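Local coordinates for protein BIFUNCTIONAL PROTEIN Proline utilization A (PutA) (Corynebacterium freiburgense, PDB 5UX5) that probably oxidises proline to glutamate in two steps, with an FAD-dependent proline dehydrogenase and an NAD-dependent aldehyde dehydrogenase in one chain, at residues T174-L177 against L178-P181; W200-D203 against G204-L208; K307-A310 against E311-W315. One frame throughout, in Å; residues are numbered along the deposited sequence.

Contact 1: T174-L177 against L178-P181; sequences TMEL and LKNP
Asn180 N donates to Leu177 O over 2.8 Å, a three-residue reach that turns the chain at the C-terminal end of helix 164-178. This helix forms the crossover between the parallel strands 151-157 and 185-189 in the TIM-type barrel of the proline dehydrogenase part. Just before this the ordinary helical pattern still holds, with Leu178 N bonded to Thr174 O at 3.1 Å. Lys179 N then bonds to Met175 O at 3.2 Å and more weakly to Glu176 O, so the hydrogen bonding shifts toward three-residue spacing as the helix runs out. Inward, Thr174, Leu177 and Leu178 pack on the flanking strands, while Met175 lies against Pro215, Leu216 and Leu219 of helix 202-221. The exposed flank carries Glu176 and Lys179, whose side chains run alongside each other and point the same way. Glu176 bends at chi2 (-55°), which swings its carboxylate back beside the extended lysine chain. Asn180, by contrast, bonds beyond the turn, through ND2 to Asn139 and through OD1 to the backbone of Arg182. The salt bridge between Lys179 NZ and Glu176 OE2 is 3.2 Å long, with the ammonium on the syn side of that oxygen, 27° out of the carboxylate plane.

Contact 2: W200-D203 against G204-L208; sequences WDID and GNTEL
Asp201 and Gly204 meet through a side-chain capping bond: Asp201 is the N-cap of helix 202-221, one of the helices that surround the barrel of the proline dehydrogenase part, and its OD1 accepts from Gly204 N at 3.1 Å. The carboxylate is set there by CG standing anti to the backbone N (chi1 -175°), and the amide approaches OD1 from above the carboxylate plane, 60° out of it. Backbone bonds carry the helix onward, Thr206 N reaching Ile202 O at 2.9 Å and Glu207 N reaching Asp203 O at 3.2 Å. A second side-chain bond joins this set: Thr206 OG1 donates to Ile202 O, also at 2.9 Å, so this carbonyl oxygen is gripped by two donors that arrive from opposite faces of its plane. Charged partners lie outside the turn, Asp203 OD1 making a salt bridge to Arg244 of helix 239-251, and Glu207 OE2 one to Lys210, further along helix 202-221 itself. Apolar packing turns elsewhere too, Ile202 resting on Leu480 of helix 477-484. The carboxylates of Asp201 and Asp203 lie at the amide end of the helix, where a negative charge is probably favourable, and that of Asp203 is also met by Arg244.

Contact 3: K307-A310 against E311-W315; sequences KVDA and ELHGW
His313 turns the edge of its ring to the backbone of Asp309: ND1 donates to Asp309 O over 2.9 Å, with an N-H...O angle of 150°. The donor lies in the carbonyl plane, while the oxygen sits slightly off the ring plane. The imidazole takes this position with CG anti to its own carbonyl carbon and beside the backbone N (chi1 -71°), which folds it back along the helix. The side chain of Asp309 stands steeply to the ring, carboxylate and imidazole planes being 73° apart, and OD1 comes 3.5 Å from His313 CE1. Trp315 lies against the same histidine: His313 CB sits over the centre of the indole, and Trp315 CZ3 lies above the imidazole, offset toward its rim. The indole edge also faces Asp309 OD2, nearly perpendicular to that carboxylate. What brings the tryptophan back over the turn is the C-terminal end of helix 303-313, in the proline dehydrogenase part. Gly314 leaves the helix with positive phi, and Trp315 N makes a straight bond to Ala310 O at 3.0 Å, a six-to-one bond like that of a Schellman motif; Gly314 N and His313 N reach the same oxygen weakly. On another flank Val308 and Leu312 run side by side, CG1 to CD1 at 3.9 Å. Glu311, extended with CG anti to its backbone N, sends OE1 and OE2 to the backbone amides of Arg963 and Cys964. The end of the Lys307 side chain leads away from this turn, and that side chain comes within about 4 Å of the bound FAD.

All three contacts are local helix-end arrangements in the proline dehydrogenase part: contact 2 starts a helix, whereas contacts 1 and 3 finish one. Each mixes buried and more open residues, but contact 1 is the most peripheral, its centre about 38 Å from that of the chain, against 22 Å for contact 2 and 10 Å for contact 3. The exposed charges of contact 1 pair within the turn, while Asp203 of contact 2 and Glu311 of contact 3 reach other parts of the chain. Helix 202-221 links contacts 1 and 2, beginning in the latter and receiving Met175 and Leu178 farther along. Contacts 2 and 3 approach to about 8 Å between nearest atoms without touching.

Contact 1: T174-L177 against L178-P181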
ATOM      1  N   THR A 174      -1.813  30.351  -9.557  1.00 40.08           N
ATOM      2  CA  THR A 174      -0.413  30.754  -9.667  1.00 36.75           C
ATOM      3  C   THR A 174      -0.201  31.628 -10.889  1.00 44.11           C
ATOM      4  O   THR A 174       0.544  32.614 -10.839  1.00 44.70           O
ATOM      5  CB  THR A 174       0.483  29.529  -9.735  1.00 38.11           C
ATOM      6  OG1 THR A 174       0.448  28.846  -8.479  1.00 34.65           O
ATOM      7  CG2 THR A 174       1.939  29.942 -10.046  1.00 39.99           C
ATOM      8  N   MET A 175      -0.874  31.288 -11.987  1.00 48.19           N
ATOM      9  CA  MET A 175      -0.850  32.126 -13.176  1.00 43.16           C
ATOM     10  C   MET A 175      -1.347  33.525 -12.864  1.00 45.91           C
ATOM     11  O   MET A 175      -0.780  34.509 -13.351  1.00 57.86           O
ATOM     12  CB  MET A 175      -1.705  31.513 -14.282  1.00 40.04           C
ATOM     13  CG  MET A 175      -1.113  30.271 -14.914  1.00 42.43           C
ATOM     14  SD  MET A 175      -2.204  29.528 -16.141  1.00 43.47           S
ATOM     15  CE  MET A 175      -2.271  30.753 -17.433  1.00 41.81           C
ATOM     16  N   GLU A 176      -2.381  33.644 -12.027  1.00 48.19           N
ATOM     17  CA  GLU A 176      -2.893  34.975 -11.696  1.00 54.97           C
ATOM     18  C   GLU A 176      -1.864  35.806 -10.933  1.00 54.43           C
ATOM     19  O   GLU A 176      -1.738  37.011 -11.177  1.00 59.96           O
ATOM     20  CB  GLU A 176      -4.193  34.866 -10.901  1.00 55.01           C
ATOM     21  CG  GLU A 176      -5.379  34.342 -11.712  1.00 66.94           C
ATOM     22  CD  GLU A 176      -5.668  35.148 -12.982  1.00 73.63           C
ATOM     23  OE1 GLU A 176      -5.514  36.398 -12.975  1.00 69.66           O
ATOM     24  OE2 GLU A 176      -6.059  34.508 -13.990  1.00 78.19           O
ATOM     25  N   LEU A 177      -1.108  35.180 -10.019  1.00 50.59           N
ATOM     26  CA  LEU A 177      -0.081  35.907  -9.272  1.00 43.68           C
ATOM     27  C   LEU A 177       1.053  36.372 -10.183  1.00 53.31           C
ATOM     28  O   LEU A 177       1.606  37.463  -9.987  1.00 57.49           O
ATOM     29  CB  LEU A 177       0.470  35.026  -8.159  1.00 38.88           C
ATOM     30  CG  LEU A 177      -0.433  34.626  -6.996  1.00 41.05           C
ATOM     31  CD1 LEU A 177       0.069  33.289  -6.506  1.00 38.19           C
ATOM     32  CD2 LEU A 177      -0.402  35.631  -5.883  1.00 42.54           C
ATOM     33  N   LEU A 178       1.414  35.560 -11.186  1.00 55.40           N
ATOM     34  CA  LEU A 178       2.426  35.960 -12.162  1.00 53.68           C
ATOM     35  C   LEU A 178       1.936  37.089 -13.078  1.00 51.03           C
ATOM     36  O   LEU A 178       2.754  37.733 -13.742  1.00 52.12           O
ATOM     37  CB  LEU A 178       2.856  34.741 -12.978  1.00 52.22           C
ATOM     38  CG  LEU A 178       4.293  34.704 -13.483  1.00 45.18           C
ATOM     39  CD1 LEU A 178       5.237  34.946 -12.329  1.00 37.93           C
ATOM     40  CD2 LEU A 178       4.561  33.356 -14.107  1.00 40.80           C
ATOM     41  N   LYS A 179       0.623  37.345 -13.123  1.00 42.23           N
ATOM     42  CA  LYS A 179       0.087  38.561 -13.719  1.00 43.76           C
ATOM     43  C   LYS A 179       0.216  39.770 -12.812  1.00 49.13           C
ATOM     44  O   LYS A 179      -0.030  40.888 -13.272  1.00 52.10           O
ATOM     45  CB  LYS A 179      -1.398  38.408 -14.069  1.00 44.78           C
ATOM     46  CG  LYS A 179      -1.724  37.498 -15.234  1.00 44.87           C
ATOM     47  CD  LYS A 179      -3.212  37.164 -15.249  1.00 48.45           C
ATOM     48  CE  LYS A 179      -3.703  36.751 -16.627  1.00 49.63           C
ATOM     49  NZ  LYS A 179      -5.094  36.249 -16.542  1.00 51.53           N
ATOM     50  N   ASN A 180       0.549  39.589 -11.540  1.00 49.78           N
ATOM     51  CA  ASN A 180       0.713  40.730 -10.641  1.00 51.62           C
ATOM     52  C   ASN A 180       2.108  41.320 -10.818  1.00 50.99           C
ATOM     53  O   ASN A 180       3.103  40.609 -10.614  1.00 46.27           O
ATOM     54  CB  ASN A 180       0.477  40.302  -9.195  1.00 49.00           C
ATOM     55  CG  ASN A 180       0.546  41.458  -8.208  1.00 52.06           C
ATOM     56  OD1 ASN A 180       1.019  42.545  -8.518  1.00 52.40           O
ATOM     57  ND2 ASN A 180       0.058  41.218  -7.008  1.00 43.97           N
ATOM     58  N   PRO A 181       2.234  42.590 -11.208  1.00 51.33           N
ATOM     59  CA  PRO A 181       3.572  43.140 -11.504  1.00 53.47           C
ATOM     60  C   PRO A 181       4.485  43.253 -10.296  1.00 50.46           C
ATOM     61  O   PRO A 181       5.699  43.288 -10.479  1.00 59.37           O
ATOM     62  CB  PRO A 181       3.262  44.520 -12.080  1.00 46.14           C
ATOM     63  CG  PRO A 181       1.952  44.872 -11.447  1.00 47.02           C
ATOM     64  CD  PRO A 181       1.180  43.595 -11.363  1.00 46.35           C
TER

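Contact 2: W200-D203 against G204-L208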
ATOM      1  N   TRP A 200       4.519   5.276 -13.158  1.00 28.38           N
ATOM      2  CA  TRP A 200       4.968   4.345 -14.190  1.00 32.25           C
ATOM      3  C   TRP A 200       4.983   4.950 -15.583  1.00 39.08           C
ATOM      4  O   TRP A 200       5.477   4.307 -16.516  1.00 44.08           O
ATOM      5  CB  TRP A 200       4.085   3.091 -14.204  1.00 27.89           C
ATOM      6  CG  TRP A 200       4.280   2.250 -12.973  1.00 29.10           C
ATOM      7  CD1 TRP A 200       3.545   2.301 -11.831  1.00 26.43           C
ATOM      8  CD2 TRP A 200       5.276   1.254 -12.765  1.00 31.47           C
ATOM      9  NE1 TRP A 200       4.010   1.397 -10.930  1.00 28.62           N
ATOM     10  CE2 TRP A 200       5.081   0.740 -11.467  1.00 32.49           C
ATOM     11  CE3 TRP A 200       6.317   0.745 -13.546  1.00 34.66           C
ATOM     12  CZ2 TRP A 200       5.905  -0.255 -10.911  1.00 30.00           C
ATOM     13  CZ3 TRP A 200       7.131  -0.249 -12.999  1.00 39.04           C
ATOM     14  CH2 TRP A 200       6.916  -0.737 -11.690  1.00 32.77           C
ATOM     15  N   ASP A 201       4.480   6.166 -15.749  1.00 39.61           N
ATOM     16  CA  ASP A 201       4.337   6.780 -17.060  1.00 40.38           C
ATOM     17  C   ASP A 201       5.094   8.099 -17.046  1.00 39.82           C
ATOM     18  O   ASP A 201       4.478   9.164 -16.996  1.00 43.48           O
ATOM     19  CB  ASP A 201       2.862   6.983 -17.400  1.00 40.96           C
ATOM     20  CG  ASP A 201       2.650   7.509 -18.819  1.00 51.21           C
ATOM     21  OD1 ASP A 201       3.539   7.262 -19.666  1.00 60.05           O
ATOM     22  OD2 ASP A 201       1.602   8.162 -19.089  1.00 32.17           O
ATOM     23  N   ILE A 202       6.430   8.026 -17.094  1.00 29.68           N
ATOM     24  CA  ILE A 202       7.212   9.259 -17.050  1.00 29.79           C
ATOM     25  C   ILE A 202       7.037  10.055 -18.341  1.00 31.00           C
ATOM     26  O   ILE A 202       6.844  11.268 -18.283  1.00 31.17           O
ATOM     27  CB  ILE A 202       8.704   8.970 -16.763  1.00 29.51           C
ATOM     28  CG1 ILE A 202       9.406  10.255 -16.359  1.00 34.56           C
ATOM     29  CG2 ILE A 202       9.428   8.436 -17.957  1.00 30.46           C
ATOM     30  CD1 ILE A 202      10.786  10.045 -15.835  1.00 31.09           C
ATOM     31  N   ASP A 203       6.954   9.370 -19.500  1.00 32.29           N
ATOM     32  CA  ASP A 203       6.804  10.048 -20.793  1.00 35.05           C
ATOM     33  C   ASP A 203       5.496  10.820 -20.845  1.00 38.94           C
ATOM     34  O   ASP A 203       5.459  11.976 -21.277  1.00 44.98           O
ATOM     35  CB  ASP A 203       6.828   9.055 -21.972  1.00 34.28           C
ATOM     36  CG  ASP A 203       8.122   8.226 -22.081  1.00 48.87           C
ATOM     37  OD1 ASP A 203       9.162   8.571 -21.487  1.00 57.79           O
ATOM     38  OD2 ASP A 203       8.098   7.215 -22.813  1.00 48.08           O
ATOM     39  N   GLY A 204       4.409  10.178 -20.414  1.00 36.54           N
ATOM     40  CA  GLY A 204       3.110  10.818 -20.444  1.00 33.57           C
ATOM     41  C   GLY A 204       2.983  11.904 -19.404  1.00 39.67           C
ATOM     42  O   GLY A 204       2.369  12.946 -19.650  1.00 49.57           O
ATOM     43  N   ASN A 205       3.539  11.674 -18.223  1.00 33.52           N
ATOM     44  CA  ASN A 205       3.502  12.711 -17.206  1.00 32.54           C
ATOM     45  C   ASN A 205       4.243  13.953 -17.677  1.00 39.09           C
ATOM     46  O   ASN A 205       3.785  15.079 -17.445  1.00 31.87           O
ATOM     47  CB  ASN A 205       4.077  12.174 -15.898  1.00 31.98           C
ATOM     48  CG  ASN A 205       3.192  11.102 -15.268  1.00 42.43           C
ATOM     49  OD1 ASN A 205       2.291  10.560 -15.906  1.00 54.64           O
ATOM     50  ND2 ASN A 205       3.448  10.798 -14.013  1.00 47.28           N
ATOM     51  N   THR A 206       5.382  13.763 -18.362  1.00 42.76           N
ATOM     52  CA  THR A 206       6.160  14.891 -18.873  1.00 37.45           C
ATOM     53  C   THR A 206       5.344  15.711 -19.855  1.00 41.11           C
ATOM     54  O   THR A 206       5.301  16.941 -19.761  1.00 43.43           O
ATOM     55  CB  THR A 206       7.445  14.422 -19.550  1.00 36.92           C
ATOM     56  OG1 THR A 206       8.298  13.782 -18.597  1.00 37.90           O
ATOM     57  CG2 THR A 206       8.179  15.609 -20.097  1.00 43.35           C
ATOM     58  N   GLU A 207       4.682  15.037 -20.805  1.00 45.50           N
ATOM     59  CA  GLU A 207       3.915  15.740 -21.825  1.00 44.59           C
ATOM     60  C   GLU A 207       2.729  16.457 -21.207  1.00 40.58           C
ATOM     61  O   GLU A 207       2.406  17.581 -21.592  1.00 45.37           O
ATOM     62  CB  GLU A 207       3.446  14.764 -22.897  1.00 43.43           C
ATOM     63  CG  GLU A 207       4.570  14.226 -23.761  1.00 53.52           C
ATOM     64  CD  GLU A 207       5.263  15.304 -24.596  1.00 66.62           C
ATOM     65  OE1 GLU A 207       4.567  16.049 -25.322  1.00 67.55           O
ATOM     66  OE2 GLU A 207       6.508  15.406 -24.522  1.00 70.08           O
ATOM     67  N   LEU A 208       2.101  15.845 -20.216  1.00 38.11           N
ATOM     68  CA  LEU A 208       0.972  16.498 -19.577  1.00 36.83           C
ATOM     69  C   LEU A 208       1.433  17.735 -18.827  1.00 35.12           C
ATOM     70  O   LEU A 208       0.775  18.774 -18.877  1.00 47.49           O
ATOM     71  CB  LEU A 208       0.257  15.520 -18.635  1.00 38.23           C
ATOM     72  CG  LEU A 208      -1.097  15.993 -18.086  1.00 44.13           C
ATOM     73  CD1 LEU A 208      -2.000  16.444 -19.220  1.00 42.75           C
ATOM     74  CD2 LEU A 208      -1.808  14.982 -17.219  1.00 33.60           C
TER

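Contact 3: K307-A310 against E311-W315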
ATOM      1  N   LYS A 307      11.055   7.912   4.947  1.00 29.80           N
ATOM      2  CA  LYS A 307      11.402   6.700   5.676  1.00 26.68           C
ATOM      3  C   LYS A 307      10.200   5.758   5.767  1.00 32.83           C
ATOM      4  O   LYS A 307      10.351   4.535   5.617  1.00 36.67           O
ATOM      5  CB  LYS A 307      11.905   7.061   7.081  1.00 23.26           C
ATOM      6  CG  LYS A 307      13.187   7.923   7.157  1.00 23.24           C
ATOM      7  CD  LYS A 307      13.919   7.800   8.479  1.00 29.03           C
ATOM      8  CE  LYS A 307      15.138   8.737   8.515  1.00 49.70           C
ATOM      9  NZ  LYS A 307      16.200   8.530   9.572  1.00 49.97           N
ATOM     10  N   VAL A 308       8.994   6.310   5.957  1.00 21.68           N
ATOM     11  CA  VAL A 308       7.782   5.485   5.922  1.00 22.47           C
ATOM     12  C   VAL A 308       7.649   4.784   4.573  1.00 28.38           C
ATOM     13  O   VAL A 308       7.370   3.585   4.508  1.00 39.55           O
ATOM     14  CB  VAL A 308       6.524   6.315   6.253  1.00 31.23           C
ATOM     15  CG1 VAL A 308       5.295   5.559   5.797  1.00 21.35           C
ATOM     16  CG2 VAL A 308       6.428   6.660   7.762  1.00 22.00           C
ATOM     17  N   ASP A 309       7.783   5.535   3.475  1.00 34.11           N
ATOM     18  CA  ASP A 309       7.672   4.951   2.134  1.00 32.21           C
ATOM     19  C   ASP A 309       8.623   3.762   1.972  1.00 34.59           C
ATOM     20  O   ASP A 309       8.273   2.746   1.353  1.00 35.52           O
ATOM     21  CB  ASP A 309       7.955   6.028   1.073  1.00 21.31           C
ATOM     22  CG  ASP A 309       7.611   5.571  -0.332  1.00 37.16           C
ATOM     23  OD1 ASP A 309       6.594   4.886  -0.477  1.00 46.19           O
ATOM     24  OD2 ASP A 309       8.329   5.883  -1.305  1.00 45.58           O
ATOM     25  N   ALA A 310       9.846   3.894   2.498  1.00 30.05           N
ATOM     26  CA  ALA A 310      10.832   2.823   2.440  1.00 32.01           C
ATOM     27  C   ALA A 310      10.427   1.634   3.309  1.00 31.38           C
ATOM     28  O   ALA A 310      10.395   0.489   2.834  1.00 32.75           O
ATOM     29  CB  ALA A 310      12.209   3.349   2.857  1.00 21.41           C
ATOM     30  N   GLU A 311      10.117   1.877   4.588  1.00 21.32           N
ATOM     31  CA  GLU A 311       9.850   0.744   5.472  1.00 21.99           C
ATOM     32  C   GLU A 311       8.639  -0.067   4.992  1.00 26.14           C
ATOM     33  O   GLU A 311       8.650  -1.300   5.058  1.00 33.63           O
ATOM     34  CB  GLU A 311       9.650   1.217   6.921  1.00 20.84           C
ATOM     35  CG  GLU A 311       9.399   0.040   7.902  1.00 24.24           C
ATOM     36  CD  GLU A 311       9.146   0.488   9.325  1.00 36.83           C
ATOM     37  OE1 GLU A 311       9.591  -0.215  10.262  1.00 36.93           O
ATOM     38  OE2 GLU A 311       8.496   1.543   9.511  1.00 43.31           O
ATOM     39  N   LEU A 312       7.621   0.598   4.433  1.00 20.22           N
ATOM     40  CA  LEU A 312       6.452  -0.114   3.926  1.00 30.30           C
ATOM     41  C   LEU A 312       6.806  -1.058   2.783  1.00 34.62           C
ATOM     42  O   LEU A 312       6.229  -2.145   2.671  1.00 44.64           O
ATOM     43  CB  LEU A 312       5.384   0.875   3.448  1.00 29.25           C
ATOM     44  CG  LEU A 312       4.564   1.589   4.537  1.00 34.79           C
ATOM     45  CD1 LEU A 312       3.595   2.596   3.957  1.00 20.55           C
ATOM     46  CD2 LEU A 312       3.840   0.597   5.495  1.00 30.18           C
ATOM     47  N   HIS A 313       7.691  -0.637   1.883  1.00 27.98           N
ATOM     48  CA  HIS A 313       8.002  -1.390   0.670  1.00 30.86           C
ATOM     49  C   HIS A 313       9.212  -2.285   0.789  1.00 28.35           C
ATOM     50  O   HIS A 313       9.521  -2.994  -0.169  1.00 36.92           O
ATOM     51  CB  HIS A 313       8.244  -0.440  -0.506  1.00 36.12           C
ATOM     52  CG  HIS A 313       7.012   0.225  -0.992  1.00 34.22           C
ATOM     53  ND1 HIS A 313       6.460   1.318  -0.362  1.00 37.79           N
ATOM     54  CD2 HIS A 313       6.219  -0.048  -2.054  1.00 30.79           C
ATOM     55  CE1 HIS A 313       5.366   1.678  -1.008  1.00 36.20           C
ATOM     56  NE2 HIS A 313       5.206   0.873  -2.046  1.00 29.89           N
ATOM     57  N   GLY A 314       9.944  -2.211   1.888  1.00 20.34           N
ATOM     58  CA  GLY A 314      11.180  -2.941   1.988  1.00 26.04           C
ATOM     59  C   GLY A 314      12.302  -2.334   1.193  1.00 26.05           C
ATOM     60  O   GLY A 314      13.118  -3.066   0.626  1.00 33.81           O
ATOM     61  N   TRP A 315      12.363  -1.014   1.135  1.00 24.91           N
ATOM     62  CA  TRP A 315      13.386  -0.296   0.401  1.00 26.03           C
ATOM     63  C   TRP A 315      14.234   0.492   1.376  1.00 28.88           C
ATOM     64  O   TRP A 315      13.806   0.758   2.502  1.00 33.95           O
ATOM     65  CB  TRP A 315      12.771   0.682  -0.597  1.00 27.55           C
ATOM     66  CG  TRP A 315      11.960   0.091  -1.680  1.00 27.80           C
ATOM     67  CD1 TRP A 315      12.114  -1.141  -2.241  1.00 27.75           C
ATOM     68  CD2 TRP A 315      10.869   0.722  -2.374  1.00 21.44           C
ATOM     69  NE1 TRP A 315      11.184  -1.312  -3.243  1.00 24.43           N
ATOM     70  CE2 TRP A 315      10.417  -0.179  -3.344  1.00 21.54           C
ATOM     71  CE3 TRP A 315      10.248   1.971  -2.277  1.00 21.40           C
ATOM     72  CZ2 TRP A 315       9.346   0.114  -4.187  1.00 30.63           C
ATOM     73  CZ3 TRP A 315       9.187   2.250  -3.105  1.00 21.47           C
ATOM     74  CH2 TRP A 315       8.745   1.333  -4.045  1.00 21.59           C
TER